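Local coordinates for protein beta-galactosidase/beta-glucuronidase (Faecalibacterium prausnitzii L2-6, PDB 6MVF) that is an FMN-binding beta-glucuronidase of glycosyl hydrolase family 2 that hydrolyses beta-glucuronides, at residues A[321-326]-A[533-538]. Residues are numbered along the deposited sequence; the frame is centred on the assembly and turned at random.
Sequences AQIIKE and WNMFDF
M535 reaches from its loop to two successive isoleucines in the 321-326 part of helix 314-327, an example of a long, flexible side chain filling the seam between a helix and a loop. The contact is wholly apolar, with no hydrogen bond between the segments. M535 and I324 lie alongside one another, their chains running opposite ways: CG1 of I324 lies 3.6 Å from CG of M535, and the same CG1 is 3.7 Å from SD of M535. The methyl end serves both isoleucines, CE of M535 lying 3.5 Å from CG2 of I323 and also close to CG1 of I324. Since CG of M535 stands anti to the backbone N (chi1 -177°), the chain extends from the loop before bending at chi2.

The contact lies where the TIM barrel closes: strand 292-300 pairs in parallel with the last strand, 529-532, and the loop after 529-532 packs against helix 314-327, which follows 292-300. I324 and M535 both also rest on V299 of that first strand.

Ring contacts finish the apolar patch. F536 meets both isoleucines obliquely, its CE1 lying 4.3 Å from CG2 of I323, while CG of M535 sits over the centre of one face. R561 makes a cation-pi contact with this ring. Cutting M535 back to an alanine would probably open a gap beside I323 CG2 and I324 CG1 and take the methylene from over the ring.

Within the loop, OD1 of N534 accepts from the backbone N of F536 at 3.2 Å, on a lone pair in the carbonyl plane (N-H...O 161°), closing an Asx turn around M535 just after the cis peptide that precedes N534.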
ATOM      1  N   ALA A 321       0.984 -21.996  -2.622  1.00 26.99           N
ATOM      2  CA  ALA A 321       1.977 -22.327  -1.615  1.00 23.70           C
ATOM      3  C   ALA A 321       1.404 -22.197  -0.213  1.00 29.62           C
ATOM      4  O   ALA A 321       1.623 -23.070   0.635  1.00 32.79           O
ATOM      5  CB  ALA A 321       3.200 -21.439  -1.794  1.00 26.21           C
ATOM      6  N   GLN A 322       0.634 -21.135   0.038  1.00 32.92           N
ATOM      7  CA  GLN A 322       0.060 -20.933   1.365  1.00 26.96           C
ATOM      8  C   GLN A 322      -0.977 -21.997   1.702  1.00 24.78           C
ATOM      9  O   GLN A 322      -1.029 -22.481   2.840  1.00 26.81           O
ATOM     10  CB  GLN A 322      -0.535 -19.529   1.471  1.00 29.45           C
ATOM     11  CG  GLN A 322       0.445 -18.536   2.073  1.00 36.31           C
ATOM     12  CD  GLN A 322       0.559 -17.217   1.298  1.00 59.93           C
ATOM     13  OE1 GLN A 322      -0.422 -16.734   0.705  1.00 63.38           O
ATOM     14  NE2 GLN A 322       1.769 -16.622   1.303  1.00 50.23           N
ATOM     15  N   ILE A 323      -1.814 -22.378   0.741  1.00 29.03           N
ATOM     16  CA  ILE A 323      -2.761 -23.454   1.013  1.00 34.76           C
ATOM     17  C   ILE A 323      -2.019 -24.737   1.382  1.00 29.32           C
ATOM     18  O   ILE A 323      -2.371 -25.422   2.357  1.00 22.38           O
ATOM     19  CB  ILE A 323      -3.704 -23.656  -0.181  1.00 31.12           C
ATOM     20  CG1 ILE A 323      -4.657 -22.469  -0.276  1.00 27.19           C
ATOM     21  CG2 ILE A 323      -4.475 -24.943  -0.007  1.00 29.43           C
ATOM     22  CD1 ILE A 323      -5.403 -22.348  -1.607  1.00 24.19           C
ATOM     23  N   ILE A 324      -0.940 -25.043   0.656  1.00 25.11           N
ATOM     24  CA  ILE A 324      -0.189 -26.258   0.958  1.00 27.44           C
ATOM     25  C   ILE A 324       0.513 -26.149   2.311  1.00 29.29           C
ATOM     26  O   ILE A 324       0.610 -27.146   3.043  1.00 26.48           O
ATOM     27  CB  ILE A 324       0.785 -26.567  -0.189  1.00 27.50           C
ATOM     28  CG1 ILE A 324      -0.019 -26.870  -1.463  1.00 21.07           C
ATOM     29  CG2 ILE A 324       1.696 -27.745   0.181  1.00 30.76           C
ATOM     30  CD1 ILE A 324       0.758 -26.656  -2.736  1.00 15.45           C
ATOM     31  N   LYS A 325       0.980 -24.944   2.685  1.00 29.43           N
ATOM     32  CA  LYS A 325       1.548 -24.728   4.014  1.00 24.11           C
ATOM     33  C   LYS A 325       0.522 -24.968   5.119  1.00 26.37           C
ATOM     34  O   LYS A 325       0.829 -25.619   6.124  1.00 28.79           O
ATOM     35  CB  LYS A 325       2.125 -23.316   4.135  1.00 31.89           C
ATOM     36  CG  LYS A 325       2.963 -23.097   5.404  1.00 22.43           C
ATOM     37  CD  LYS A 325       4.338 -23.728   5.218  1.00 27.36           C
ATOM     38  CE  LYS A 325       5.174 -23.646   6.451  1.00 22.00           C
ATOM     39  NZ  LYS A 325       6.406 -24.421   6.268  1.00 25.75           N
ATOM     40  N   GLU A 326      -0.699 -24.445   4.961  1.00 26.27           N
ATOM     41  CA  GLU A 326      -1.736 -24.662   5.973  1.00 27.24           C
ATOM     42  C   GLU A 326      -2.064 -26.139   6.142  1.00 30.98           C
ATOM     43  O   GLU A 326      -2.497 -26.569   7.221  1.00 32.57           O
ATOM     44  CB  GLU A 326      -3.013 -23.904   5.593  1.00 34.81           C
ATOM     45  CG  GLU A 326      -2.901 -22.389   5.624  1.00 41.83           C
ATOM     46  CD  GLU A 326      -3.995 -21.687   4.801  1.00 53.87           C
ATOM     47  OE1 GLU A 326      -3.909 -20.431   4.632  1.00 48.28           O
ATOM     48  OE2 GLU A 326      -4.930 -22.393   4.328  1.00 50.32           O
ATOM     49  N   TRP A 533      -0.801 -37.479  -5.103  1.00 28.12           N
ATOM     50  CA  TRP A 533      -1.291 -37.028  -6.394  1.00 24.95           C
ATOM     51  C   TRP A 533      -2.783 -36.797  -6.205  1.00 29.59           C
ATOM     52  O   TRP A 533      -3.530 -37.747  -5.950  1.00 29.89           O
ATOM     53  CB  TRP A 533      -0.999 -38.054  -7.482  1.00 29.61           C
ATOM     54  CG  TRP A 533      -1.203 -37.516  -8.876  1.00 29.80           C
ATOM     55  CD1 TRP A 533      -2.281 -37.728  -9.694  1.00 29.66           C
ATOM     56  CD2 TRP A 533      -0.310 -36.675  -9.604  1.00 27.28           C
ATOM     57  NE1 TRP A 533      -2.100 -37.082 -10.892  1.00 35.76           N
ATOM     58  CE2 TRP A 533      -0.901 -36.421 -10.859  1.00 30.90           C
ATOM     59  CE3 TRP A 533       0.942 -36.130  -9.328  1.00 25.76           C
ATOM     60  CZ2 TRP A 533      -0.292 -35.629 -11.821  1.00 26.99           C
ATOM     61  CZ3 TRP A 533       1.546 -35.353 -10.287  1.00 31.99           C
ATOM     62  CH2 TRP A 533       0.930 -35.115 -11.526  1.00 27.56           C
ATOM     63  N   ASN A 534      -3.219 -35.539  -6.238  1.00 29.86           N
ATOM     64  CA  ASN A 534      -2.422 -34.332  -6.449  1.00 25.96           C
ATOM     65  C   ASN A 534      -3.008 -33.304  -5.441  1.00 30.37           C
ATOM     66  O   ASN A 534      -4.053 -33.572  -4.843  1.00 26.44           O
ATOM     67  CB  ASN A 534      -2.527 -33.884  -7.935  1.00 27.36           C
ATOM     68  CG  ASN A 534      -1.691 -32.653  -8.273  1.00 28.03           C
ATOM     69  OD1 ASN A 534      -2.049 -31.532  -7.928  1.00 31.73           O
ATOM     70  ND2 ASN A 534      -0.592 -32.859  -8.996  1.00 32.46           N
ATOM     71  N   MET A 535      -2.345 -32.158  -5.222  1.00 28.30           N
ATOM     72  CA  MET A 535      -2.888 -31.169  -4.289  1.00 25.10           C
ATOM     73  C   MET A 535      -4.222 -30.628  -4.774  1.00 29.22           C
ATOM     74  O   MET A 535      -5.169 -30.476  -3.987  1.00 24.34           O
ATOM     75  CB  MET A 535      -1.913 -30.001  -4.097  1.00 21.35           C
ATOM     76  CG  MET A 535      -2.382 -28.979  -3.082  1.00 20.25           C
ATOM     77  SD  MET A 535      -2.516 -29.578  -1.369  1.00 28.80           S
ATOM     78  CE  MET A 535      -3.337 -28.196  -0.575  1.00 22.47           C
ATOM     79  N   PHE A 536      -4.299 -30.303  -6.063  1.00 26.30           N
ATOM     80  CA  PHE A 536      -5.473 -29.710  -6.672  1.00 24.38           C
ATOM     81  C   PHE A 536      -5.894 -30.568  -7.849  1.00 33.08           C
ATOM     82  O   PHE A 536      -5.035 -31.093  -8.566  1.00 28.44           O
ATOM     83  CB  PHE A 536      -5.198 -28.290  -7.183  1.00 25.66           C
ATOM     84  CG  PHE A 536      -4.566 -27.397  -6.181  1.00 24.83           C
ATOM     85  CD1 PHE A 536      -5.318 -26.858  -5.135  1.00 28.51           C
ATOM     86  CD2 PHE A 536      -3.225 -27.082  -6.277  1.00 24.65           C
ATOM     87  CE1 PHE A 536      -4.726 -26.020  -4.192  1.00 27.88           C
ATOM     88  CE2 PHE A 536      -2.616 -26.239  -5.333  1.00 29.54           C
ATOM     89  CZ  PHE A 536      -3.360 -25.714  -4.290  1.00 24.54           C
ATOM     90  N   ASP A 537      -7.216 -30.716  -8.040  1.00 27.41           N
ATOM     91  CA  ASP A 537      -7.736 -31.070  -9.349  1.00 22.79           C
ATOM     92  C   ASP A 537      -7.011 -30.243 -10.416  1.00 30.91           C
ATOM     93  O   ASP A 537      -6.653 -29.084 -10.190  1.00 36.07           O
ATOM     94  CB  ASP A 537      -9.242 -30.803  -9.414  1.00 30.27           C
ATOM     95  CG  ASP A 537     -10.045 -31.445  -8.247  1.00 32.55           C
ATOM     96  OD1 ASP A 537      -9.707 -32.538  -7.754  1.00 24.16           O
ATOM     97  OD2 ASP A 537     -11.064 -30.837  -7.836  1.00 36.91           O
ATOM     98  N   PHE A 538      -6.757 -30.838 -11.577  1.00 28.86           N
ATOM     99  CA  PHE A 538      -6.062 -30.111 -12.636  1.00 28.22           C
ATOM    100  C   PHE A 538      -6.661 -30.515 -13.978  1.00 31.45           C
ATOM    101  O   PHE A 538      -7.403 -31.502 -14.068  1.00 34.57           O
ATOM    102  CB  PHE A 538      -4.536 -30.348 -12.575  1.00 24.38           C
ATOM    103  CG  PHE A 538      -4.119 -31.809 -12.706  1.00 26.25           C
ATOM    104  CD1 PHE A 538      -4.050 -32.629 -11.600  1.00 28.28           C
ATOM    105  CD2 PHE A 538      -3.780 -32.344 -13.933  1.00 28.04           C
ATOM    106  CE1 PHE A 538      -3.667 -33.952 -11.710  1.00 28.94           C
ATOM    107  CE2 PHE A 538      -3.377 -33.656 -14.042  1.00 30.27           C
ATOM    108  CZ  PHE A 538      -3.324 -34.462 -12.933  1.00 29.68           C
TER